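Local coordinates for lectin (Pleurotus ostreatus, PDB 6LI7), which binds carbohydrates, N-acetylgalactosamine among them, and holds calcium ions, one of them at the sugar site, at residues 74-79 and 129-134; 148-153 and 160-165; 52-57 and 165-170. All coordinates share one frame; numbering follows the deposited sequence.

The three contacts lie in one half of the chain and differ with their place on its two sheets. Contact 1 is the most buried, an antiparallel pairing inside a five-stranded sheet, with one face largely apolar and the other carrying an arginine and an N-linked sugar. Contact 2 is a hairpin at the margin of the four-stranded sheet opposite, part buried and part open; Ile79 and Phe132 of contact 1 pack on its Phe163 and Ile151. Contact 3 is smaller and irregular, a turn bound by a few bonds to the short strand 54-57. It shares Thr165 with contact 2, and both earlier loops are nested within it.

Contact 1 (74-79 and 129-134); sequences PFRKNI and WNLFAI. With NAG (2-acetamido-2-deoxy-beta-D-glucopyranose), chain C.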
loop_
_atom_site.group_PDB
_atom_site.type_symbol
_atom_site.label_atom_id
_atom_site.label_comp_id
_atom_site.label_asym_id
_atom_site.label_seq_id
_atom_site.Cartn_x
_atom_site.Cartn_y
_atom_site.Cartn_z
ATOM N N PRO A 74 5.843 -23.818 2.317
ATOM C CA PRO A 74 6.524 -22.612 2.751
ATOM C C PRO A 74 7.520 -22.089 1.723
ATOM O O PRO A 74 8.161 -22.917 1.012
ATOM C CB PRO A 74 7.325 -23.090 3.963
ATOM C CG PRO A 74 7.669 -24.541 3.629
ATOM C CD PRO A 74 6.514 -25.052 2.786
ATOM N N PHE A 75 7.731 -20.776 1.765
ATOM C CA PHE A 75 8.756 -20.074 0.963
ATOM C C PHE A 75 9.344 -18.975 1.827
ATOM O O PHE A 75 8.555 -18.309 2.498
ATOM C CB PHE A 75 8.129 -19.525 -0.324
ATOM C CG PHE A 75 7.413 -20.576 -1.129
ATOM C CD1 PHE A 75 8.094 -21.316 -2.092
ATOM C CD2 PHE A 75 6.092 -20.884 -0.866
ATOM C CE1 PHE A 75 7.466 -22.333 -2.786
ATOM C CE2 PHE A 75 5.441 -21.877 -1.596
ATOM C CZ PHE A 75 6.139 -22.607 -2.550
ATOM N N ARG A 76 10.664 -18.799 1.796
ATOM C CA ARG A 76 11.409 -17.806 2.589
ATOM C C ARG A 76 12.506 -17.221 1.741
ATOM O O ARG A 76 13.104 -17.976 0.963
ATOM C CB ARG A 76 12.136 -18.460 3.770
ATOM C CG ARG A 76 11.223 -18.985 4.853
ATOM C CD ARG A 76 11.965 -19.703 5.962
ATOM N NE ARG A 76 13.152 -18.996 6.413
ATOM C CZ ARG A 76 13.356 -18.563 7.663
ATOM N NH1 ARG A 76 12.414 -18.696 8.587
ATOM N NH2 ARG A 76 14.497 -17.949 7.959
ATOM N N LYS A 77 12.808 -15.966 1.974
ATOM C CA LYS A 77 13.964 -15.291 1.384
ATOM C C LYS A 77 14.404 -14.243 2.394
ATOM O O LYS A 77 13.571 -13.365 2.833
ATOM C CB LYS A 77 13.600 -14.594 0.074
ATOM C CG LYS A 77 14.770 -13.913 -0.649
ATOM C CD LYS A 77 15.738 -14.879 -1.261
ATOM C CE LYS A 77 17.181 -14.425 -1.366
ATOM N NZ LYS A 77 17.408 -13.747 -2.657
ATOM N N ASN A 78 15.658 -14.309 2.765
ATOM C CA ASN A 78 16.324 -13.290 3.598
ATOM C C ASN A 78 16.884 -12.279 2.628
ATOM O O ASN A 78 17.717 -12.661 1.854
ATOM C CB ASN A 78 17.375 -13.941 4.501
ATOM C CG ASN A 78 18.103 -12.929 5.361
ATOM O OD1 ASN A 78 17.713 -11.748 5.434
ATOM N ND2 ASN A 78 19.174 -13.377 5.996
ATOM N N ILE A 79 16.444 -11.025 2.636
ATOM C CA ILE A 79 16.976 -10.010 1.691
ATOM C C ILE A 79 17.777 -8.975 2.478
ATOM O O ILE A 79 17.210 -8.417 3.424
ATOM C CB ILE A 79 15.818 -9.347 0.933
ATOM C CG1 ILE A 79 15.176 -10.320 -0.045
ATOM C CG2 ILE A 79 16.268 -8.089 0.223
ATOM C CD1 ILE A 79 13.931 -9.724 -0.678
ATOM N N TRP A 129 18.613 -6.195 7.063
ATOM C CA TRP A 129 18.066 -7.416 6.438
ATOM C C TRP A 129 16.603 -7.582 6.833
ATOM O O TRP A 129 16.201 -7.081 7.914
ATOM C CB TRP A 129 18.879 -8.668 6.789
ATOM C CG TRP A 129 18.850 -8.979 8.237
ATOM C CD1 TRP A 129 19.800 -8.588 9.137
ATOM C CD2 TRP A 129 17.844 -9.684 8.981
ATOM N NE1 TRP A 129 19.460 -9.025 10.394
ATOM C CE2 TRP A 129 18.252 -9.670 10.343
ATOM C CE3 TRP A 129 16.637 -10.307 8.675
ATOM C CZ2 TRP A 129 17.510 -10.265 11.366
ATOM C CZ3 TRP A 129 15.903 -10.912 9.679
ATOM C CH2 TRP A 129 16.334 -10.891 11.013
ATOM N N ASN A 130 15.870 -8.319 5.995
ATOM C CA ASN A 130 14.427 -8.604 6.155
ATOM C C ASN A 130 14.147 -10.017 5.686
ATOM O O ASN A 130 14.573 -10.353 4.556
ATOM C CB ASN A 130 13.624 -7.515 5.450
ATOM C CG ASN A 130 13.740 -6.181 6.157
ATOM O OD1 ASN A 130 13.159 -6.006 7.224
ATOM N ND2 ASN A 130 14.533 -5.285 5.609
ATOM N N LEU A 131 13.501 -10.802 6.536
ATOM C CA LEU A 131 13.024 -12.134 6.184
ATOM C C LEU A 131 11.586 -12.019 5.672
ATOM O O LEU A 131 10.678 -11.706 6.445
ATOM C CB LEU A 131 13.128 -12.998 7.424
ATOM C CG LEU A 131 13.023 -14.516 7.294
ATOM C CD1 LEU A 131 11.633 -15.011 7.482
ATOM C CD2 LEU A 131 13.585 -15.064 6.008
ATOM N N PHE A 132 11.387 -12.306 4.385
ATOM C CA PHE A 132 10.068 -12.501 3.732
ATOM C C PHE A 132 9.736 -13.986 3.771
ATOM O O PHE A 132 10.574 -14.863 3.421
ATOM C CB PHE A 132 10.141 -11.889 2.339
ATOM C CG PHE A 132 10.448 -10.432 2.361
ATOM C CD1 PHE A 132 11.734 -9.977 2.245
ATOM C CD2 PHE A 132 9.429 -9.504 2.541
ATOM C CE1 PHE A 132 12.029 -8.625 2.335
ATOM C CE2 PHE A 132 9.723 -8.153 2.606
ATOM C CZ PHE A 132 11.021 -7.716 2.513
ATOM N N ALA A 133 8.520 -14.304 4.188
ATOM C CA ALA A 133 8.058 -15.699 4.240
ATOM C C ALA A 133 6.629 -15.736 3.723
ATOM O O ALA A 133 5.850 -14.777 3.969
ATOM C CB ALA A 133 8.153 -16.257 5.631
ATOM N N ILE A 134 6.309 -16.775 2.974
ATOM C CA ILE A 134 4.958 -16.926 2.389
ATOM C C ILE A 134 4.566 -18.375 2.571
ATOM O O ILE A 134 5.401 -19.242 2.308
ATOM C CB ILE A 134 4.925 -16.501 0.914
ATOM C CG1 ILE A 134 5.504 -15.121 0.687
ATOM C CG2 ILE A 134 3.517 -16.637 0.331
ATOM C CD1 ILE A 134 5.710 -14.794 -0.793
HETATM C C1 NAG C . 19.861 -12.461 6.873
HETATM C C2 NAG C . 19.895 -13.114 8.237
HETATM C C3 NAG C . 20.760 -12.259 9.143
HETATM C C4 NAG C . 22.117 -11.935 8.584
HETATM C C5 NAG C . 21.877 -11.235 7.252
HETATM C C6 NAG C . 23.112 -10.642 6.551
HETATM C C7 NAG C . 17.975 -14.483 8.877
HETATM C C8 NAG C . 16.549 -14.587 9.331
HETATM N N2 NAG C . 18.611 -13.325 8.856
HETATM O O3 NAG C . 20.887 -12.991 10.324
HETATM O O4 NAG C . 22.781 -11.085 9.553
HETATM O O5 NAG C . 21.169 -12.157 6.425
HETATM O O6 NAG C . 23.873 -11.738 6.089
HETATM O O7 NAG C . 18.473 -15.459 8.427
HETATM O O HOH W 1 16.329 -5.575 3.114
#
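Segments 74-79 and 129-134 run antiparallel at 167°, their axes 4.6 Å apart, with paired backbone bonds joining Phe75 to Ile134, Lys77 to Phe132 and Ile79 to Asn130. On the face bearing these residues, Ile79 CD1 rests 3.7 Å from Phe132 CD1, the two side chains crossing at about a right angle. At the end of this row a water bridges Ile79 O and Asn130 ND2, while Asn130 OD1 is held by Asn105. The other face is of mixed character. Leu131 sets CD1 3.8 Å above the centre of the Arg76 guanidinium plane, and its CD2 lies 3.6 Å from Arg76 NH2. That guanidinium is fixed from outside, by a salt bridge to Asp187 and by the carbonyls of Phe180 and Leu182. Asn78, its CG anti to the backbone N (chi1 179°), carries the covalent ND2–C1 bond to N-acetylglucosamine, 1.4 Å long. The sugar lies over one face of the Trp129 indole, with its N2 3.5 Å above the ring plane and offset toward the rim. Anchored at one end and backed by an aromatic surface, the first sugar of this N-glycan is probably limited in its rotation about the linkage to the strand.

Contact 2 (148-153 and 160-165); sequences MASILV and SETFVT
Phe163 and Val153 meet obliquely on one face of the pair, CG2 of the valine 3.8 Å from CD1 of the ring. The carbonyl oxygen of Ile151 comes to the edge of the same ring, near its plane. With CG anti to its own carbonyl carbon (chi1 -57°), Phe163 swings its ring toward the Val153 end of the pair. Outside the pair, Ile79 packs on CB of Phe163 and Phe132 on Ile151, so this face is turned toward the opposing sheet. On the reverse face the contacts are small and partly polar. Leu152 sends CD1 to Thr162 OG1, 3.4 Å away, and also touches Ser160 CB. The other branch of Thr162, its methyl CG2, lies 3.3 Å from Ser150 OG, a hydroxyl whose hydrogen bond goes to Leu49 O. The regular ladder gives way at Thr165. There the side chain points toward the partner strand, and OG1, lodged between the backbone N and the carbonyl carbon, accepts the N-H of Ala149 at 2.9 Å and 163° while itself donating to Lys54 O. It thus stands in for a backbone carbonyl, while Thr165 N returns a longer bond of 3.2 Å to Ala149 O. Paired strands joined by a short connection make an antiparallel beta hairpin, here the margin of a four-stranded sheet in a beta sandwich, an architecture common among lectins and carbohydrate-binding modules.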
loop_
_atom_site.group_PDB
_atom_site.type_symbol
_atom_site.label_atom_id
_atom_site.label_comp_id
_atom_site.label_asym_id
_atom_site.label_seq_id
_atom_site.Cartn_x
_atom_site.Cartn_y
_atom_site.Cartn_z
ATOM N N MET A 148 3.730 -15.680 -6.707
ATOM C CA MET A 148 4.532 -14.623 -7.333
ATOM C C MET A 148 4.465 -13.358 -6.475
ATOM O O MET A 148 3.346 -12.944 -6.077
ATOM C CB MET A 148 3.968 -14.311 -8.714
ATOM C CG MET A 148 4.582 -13.065 -9.344
ATOM S SD MET A 148 3.873 -12.715 -10.994
ATOM C CE MET A 148 5.012 -13.671 -11.997
ATOM N N ALA A 149 5.596 -12.732 -6.246
ATOM C CA ALA A 149 5.614 -11.463 -5.506
ATOM C C ALA A 149 6.663 -10.546 -6.093
ATOM O O ALA A 149 7.725 -10.986 -6.552
ATOM C CB ALA A 149 5.832 -11.704 -4.037
ATOM N N SER A 150 6.381 -9.281 -5.977
ATOM C CA SER A 150 7.364 -8.204 -6.170
ATOM C C SER A 150 7.388 -7.387 -4.873
ATOM O O SER A 150 6.302 -7.036 -4.323
ATOM C CB SER A 150 6.974 -7.469 -7.428
ATOM O OG SER A 150 7.544 -6.207 -7.533
ATOM N N ILE A 151 8.586 -7.168 -4.369
ATOM C CA ILE A 151 8.882 -6.352 -3.163
ATOM C C ILE A 151 9.686 -5.126 -3.560
ATOM O O ILE A 151 10.894 -5.244 -3.846
ATOM C CB ILE A 151 9.612 -7.234 -2.154
ATOM C CG1 ILE A 151 8.863 -8.539 -1.936
ATOM C CG2 ILE A 151 9.805 -6.464 -0.872
ATOM C CD1 ILE A 151 9.653 -9.590 -1.238
ATOM N N LEU A 152 9.046 -3.975 -3.633
ATOM C CA LEU A 152 9.758 -2.730 -3.968
ATOM C C LEU A 152 10.192 -2.069 -2.644
ATOM O O LEU A 152 9.338 -1.528 -1.946
ATOM C CB LEU A 152 8.858 -1.820 -4.789
ATOM C CG LEU A 152 9.452 -0.458 -5.131
ATOM C CD1 LEU A 152 10.740 -0.604 -5.931
ATOM C CD2 LEU A 152 8.421 0.367 -5.877
ATOM N N VAL A 153 11.478 -2.185 -2.323
ATOM C CA VAL A 153 12.106 -1.667 -1.092
ATOM C C VAL A 153 12.477 -0.209 -1.308
ATOM O O VAL A 153 13.148 0.080 -2.288
ATOM C CB VAL A 153 13.304 -2.530 -0.706
ATOM C CG1 VAL A 153 14.046 -1.897 0.467
ATOM C CG2 VAL A 153 12.842 -3.934 -0.364
ATOM N N SER A 160 15.293 3.093 -4.534
ATOM C CA SER A 160 14.369 1.932 -4.489
ATOM C C SER A 160 15.011 0.741 -5.177
ATOM O O SER A 160 15.738 0.952 -6.107
ATOM C CB SER A 160 13.093 2.289 -5.165
ATOM O OG SER A 160 12.276 2.957 -4.196
ATOM N N GLU A 161 14.659 -0.470 -4.802
ATOM C CA GLU A 161 15.026 -1.646 -5.619
ATOM C C GLU A 161 13.923 -2.682 -5.473
ATOM O O GLU A 161 13.406 -2.823 -4.331
ATOM C CB GLU A 161 16.384 -2.172 -5.171
ATOM C CG GLU A 161 16.854 -3.395 -5.939
ATOM C CD GLU A 161 18.233 -3.887 -5.508
ATOM O OE1 GLU A 161 18.960 -3.142 -4.804
ATOM O OE2 GLU A 161 18.550 -5.051 -5.823
ATOM N N THR A 162 13.596 -3.377 -6.567
ATOM C CA THR A 162 12.605 -4.479 -6.608
ATOM C C THR A 162 13.306 -5.796 -6.401
ATOM O O THR A 162 14.285 -6.016 -7.101
ATOM C CB THR A 162 11.841 -4.549 -7.928
ATOM O OG1 THR A 162 11.228 -3.288 -7.983
ATOM C CG2 THR A 162 10.731 -5.587 -7.989
ATOM N N PHE A 163 12.823 -6.596 -5.452
ATOM C CA PHE A 163 13.188 -8.013 -5.236
ATOM C C PHE A 163 11.979 -8.875 -5.601
ATOM O O PHE A 163 10.836 -8.445 -5.350
ATOM C CB PHE A 163 13.640 -8.205 -3.800
ATOM C CG PHE A 163 14.781 -7.303 -3.458
ATOM C CD1 PHE A 163 14.557 -6.010 -3.017
ATOM C CD2 PHE A 163 16.089 -7.724 -3.648
ATOM C CE1 PHE A 163 15.619 -5.153 -2.747
ATOM C CE2 PHE A 163 17.151 -6.865 -3.365
ATOM C CZ PHE A 163 16.915 -5.581 -2.929
ATOM N N VAL A 164 12.201 -10.085 -6.107
ATOM C CA VAL A 164 11.087 -10.935 -6.612
ATOM C C VAL A 164 11.199 -12.325 -6.071
ATOM O O VAL A 164 12.270 -12.725 -5.676
ATOM C CB VAL A 164 11.118 -10.966 -8.142
ATOM C CG1 VAL A 164 10.869 -9.578 -8.685
ATOM C CG2 VAL A 164 12.440 -11.521 -8.649
ATOM N N THR A 165 10.111 -13.055 -6.147
ATOM C CA THR A 165 10.097 -14.522 -6.014
ATOM C C THR A 165 10.937 -15.086 -7.190
ATOM O O THR A 165 10.747 -14.642 -8.375
ATOM C CB THR A 165 8.655 -15.047 -5.999
ATOM O OG1 THR A 165 7.908 -14.341 -6.988
ATOM C CG2 THR A 165 8.015 -14.873 -4.648
#

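Contact 3 (52-57 and 165-170); sequences ASKWIW and TDESWK
The indole of Trp169 is approached from several sides: Ile56 CD1 meets it obliquely and lies 3.9 Å from Trp169 CB, with the isoleucine chain nearly perpendicular to that of the tryptophan. Over one face sits the methyl CG2 of Thr165, 3.9 Å above the plane and offset toward the rim. The opposite face takes CB of Lys77, and at the edge, in plane and beside CD1, lies OD1 of Asp166. The ring nitrogen NE1 bonds to Val164 O, which, with the packing on both faces, helps set the rotation of the indole. The carboxylate of Asp166 is the second flat group, and its OD1 has two donors. Ser168 OG meets the syn lone pair of Asp166 OD1 at 2.5 Å, whereas Ser168 N approaches the same OD1 from above the carboxylate plane, 43° out of it, at 2.8 Å. The latter bond defines an Asx turn, laid over the type I beta turn from Asp166 to Trp169.

Between the segments the polar grip is brief. Thr165 OG1 donates to Lys54 O at 2.6 Å, in the carbonyl plane, and Lys54 N reaches Thr165 O in a longer bond of 3.1 Å with an N-H...O angle of 143°. Beside this pair Ile56 supplies most of the apolar packing. It holds CG1 between its backbone N and carbonyl carbon (chi1 64°), which carries CD1 to Thr165 and Trp169 while CG2 lies 3.6 Å from Asp166 O. Farther out, the aliphatic chain of Lys54 passes Asp166 CB obliquely.

In the fold, strand 54-57 pairs with strand 194-198, and Ile56 bonds through its backbone to Ile147 of strand 146-155 and packs on Phe75. The turn itself joins strand 160-164 of the four-stranded sheet to strand 170-171, whose Lys170 bonds Arg76 in the five-stranded sheet.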
loop_
_atom_site.group_PDB
_atom_site.type_symbol
_atom_site.label_atom_id
_atom_site.label_comp_id
_atom_site.label_asym_id
_atom_site.label_seq_id
_atom_site.Cartn_x
_atom_site.Cartn_y
_atom_site.Cartn_z
ATOM N N ALA A 52 9.349 -8.451 -13.712
ATOM C CA ALA A 52 10.629 -9.177 -13.523
ATOM C C ALA A 52 10.401 -10.368 -12.615
ATOM O O ALA A 52 11.335 -11.072 -12.319
ATOM C CB ALA A 52 11.681 -8.240 -12.932
ATOM N N SER A 53 9.184 -10.584 -12.140
ATOM C CA SER A 53 8.974 -11.591 -11.086
ATOM C C SER A 53 8.743 -13.012 -11.666
ATOM O O SER A 53 8.330 -13.154 -12.810
ATOM C CB SER A 53 7.860 -11.110 -10.188
ATOM O OG SER A 53 7.668 -12.073 -9.178
ATOM N N LYS A 54 8.946 -14.051 -10.861
ATOM C CA LYS A 54 8.685 -15.448 -11.271
ATOM C C LYS A 54 7.661 -16.091 -10.350
ATOM O O LYS A 54 7.654 -15.804 -9.165
ATOM C CB LYS A 54 10.001 -16.238 -11.257
ATOM C CG LYS A 54 10.879 -15.936 -12.467
ATOM C CD LYS A 54 12.214 -15.362 -12.225
ATOM C CE LYS A 54 12.982 -15.184 -13.527
ATOM N NZ LYS A 54 12.197 -14.403 -14.534
ATOM N N TRP A 55 6.868 -16.997 -10.897
ATOM C CA TRP A 55 6.036 -17.960 -10.145
ATOM C C TRP A 55 6.949 -19.034 -9.558
ATOM O O TRP A 55 7.848 -19.552 -10.300
ATOM C CB TRP A 55 5.009 -18.584 -11.061
ATOM C CG TRP A 55 4.046 -17.603 -11.621
ATOM C CD1 TRP A 55 4.082 -16.994 -12.845
ATOM C CD2 TRP A 55 2.832 -17.169 -10.973
ATOM N NE1 TRP A 55 2.993 -16.167 -12.977
ATOM C CE2 TRP A 55 2.210 -16.267 -11.856
ATOM C CE3 TRP A 55 2.227 -17.464 -9.746
ATOM C CZ2 TRP A 55 1.014 -15.638 -11.527
ATOM C CZ3 TRP A 55 1.043 -16.817 -9.407
ATOM C CH2 TRP A 55 0.448 -15.929 -10.299
ATOM N N ILE A 56 6.783 -19.342 -8.278
ATOM C CA ILE A 56 7.544 -20.436 -7.634
ATOM C C ILE A 56 6.602 -21.422 -6.962
ATOM O O ILE A 56 5.485 -21.050 -6.499
ATOM C CB ILE A 56 8.623 -19.913 -6.672
ATOM C CG1 ILE A 56 8.022 -19.145 -5.485
ATOM C CG2 ILE A 56 9.656 -19.105 -7.424
ATOM C CD1 ILE A 56 9.071 -18.650 -4.519
ATOM N N TRP A 57 7.080 -22.670 -6.871
ATOM C CA TRP A 57 6.453 -23.707 -6.033
ATOM C C TRP A 57 7.588 -24.646 -5.613
ATOM O O TRP A 57 8.737 -24.194 -5.662
ATOM C CB TRP A 57 5.320 -24.378 -6.829
ATOM C CG TRP A 57 4.411 -25.187 -5.972
ATOM C CD1 TRP A 57 4.244 -26.546 -5.998
ATOM C CD2 TRP A 57 3.518 -24.684 -4.960
ATOM N NE1 TRP A 57 3.330 -26.921 -5.058
ATOM C CE2 TRP A 57 2.864 -25.812 -4.405
ATOM C CE3 TRP A 57 3.200 -23.406 -4.486
ATOM C CZ2 TRP A 57 1.921 -25.694 -3.387
ATOM C CZ3 TRP A 57 2.227 -23.276 -3.508
ATOM C CH2 TRP A 57 1.621 -24.411 -2.955
ATOM N N THR A 165 10.111 -13.055 -6.147
ATOM C CA THR A 165 10.097 -14.522 -6.014
ATOM C C THR A 165 10.937 -15.086 -7.190
ATOM O O THR A 165 10.747 -14.642 -8.375
ATOM C CB THR A 165 8.655 -15.047 -5.999
ATOM O OG1 THR A 165 7.908 -14.341 -6.988
ATOM C CG2 THR A 165 8.015 -14.873 -4.648
ATOM N N ASP A 166 11.810 -16.033 -6.880
ATOM C CA ASP A 166 12.633 -16.764 -7.881
ATOM C C ASP A 166 13.278 -17.977 -7.225
ATOM O O ASP A 166 12.888 -18.360 -6.081
ATOM C CB ASP A 166 13.643 -15.843 -8.541
ATOM C CG ASP A 166 14.679 -15.295 -7.574
ATOM O OD1 ASP A 166 14.943 -15.904 -6.510
ATOM O OD2 ASP A 166 15.222 -14.300 -7.926
ATOM N N GLU A 167 14.154 -18.638 -7.986
ATOM C CA GLU A 167 14.812 -19.909 -7.580
ATOM C C GLU A 167 15.746 -19.672 -6.378
ATOM O O GLU A 167 16.187 -20.682 -5.787
ATOM C CB GLU A 167 15.620 -20.488 -8.761
ATOM C CG GLU A 167 16.792 -19.602 -9.203
ATOM C CD GLU A 167 16.521 -18.402 -10.105
ATOM O OE1 GLU A 167 15.317 -18.090 -10.475
ATOM O OE2 GLU A 167 17.527 -17.764 -10.506
ATOM N N SER A 168 16.062 -18.427 -6.022
ATOM C CA SER A 168 16.920 -18.159 -4.832
ATOM C C SER A 168 16.080 -18.270 -3.541
ATOM O O SER A 168 16.652 -18.362 -2.516
ATOM C CB SER A 168 17.594 -16.835 -4.965
ATOM O OG SER A 168 16.664 -15.810 -4.674
ATOM N N TRP A 169 14.751 -18.368 -3.587
ATOM C CA TRP A 169 13.936 -18.544 -2.363
ATOM C C TRP A 169 14.104 -19.983 -1.900
ATOM O O TRP A 169 14.321 -20.844 -2.755
ATOM C CB TRP A 169 12.449 -18.220 -2.586
ATOM C CG TRP A 169 12.193 -16.757 -2.704
ATOM C CD1 TRP A 169 12.834 -15.900 -3.533
ATOM C CD2 TRP A 169 11.222 -15.983 -1.968
ATOM N NE1 TRP A 169 12.341 -14.630 -3.356
ATOM C CE2 TRP A 169 11.369 -14.650 -2.382
ATOM C CE3 TRP A 169 10.277 -16.279 -0.973
ATOM C CZ2 TRP A 169 10.568 -13.624 -1.887
ATOM C CZ3 TRP A 169 9.500 -15.258 -0.473
ATOM C CH2 TRP A 169 9.625 -13.955 -0.944
ATOM N N LYS A 170 13.908 -20.239 -0.612
ATOM C CA LYS A 170 13.918 -21.606 -0.017
ATOM C C LYS A 170 12.491 -22.077 0.221
ATOM O O LYS A 170 11.612 -21.233 0.500
ATOM C CB LYS A 170 14.680 -21.614 1.311
ATOM C CG LYS A 170 16.195 -21.281 1.244
ATOM C CD LYS A 170 16.897 -21.872 0.032
ATOM C CE LYS A 170 18.396 -22.080 0.188
ATOM N NZ LYS A 170 18.703 -23.070 1.261
#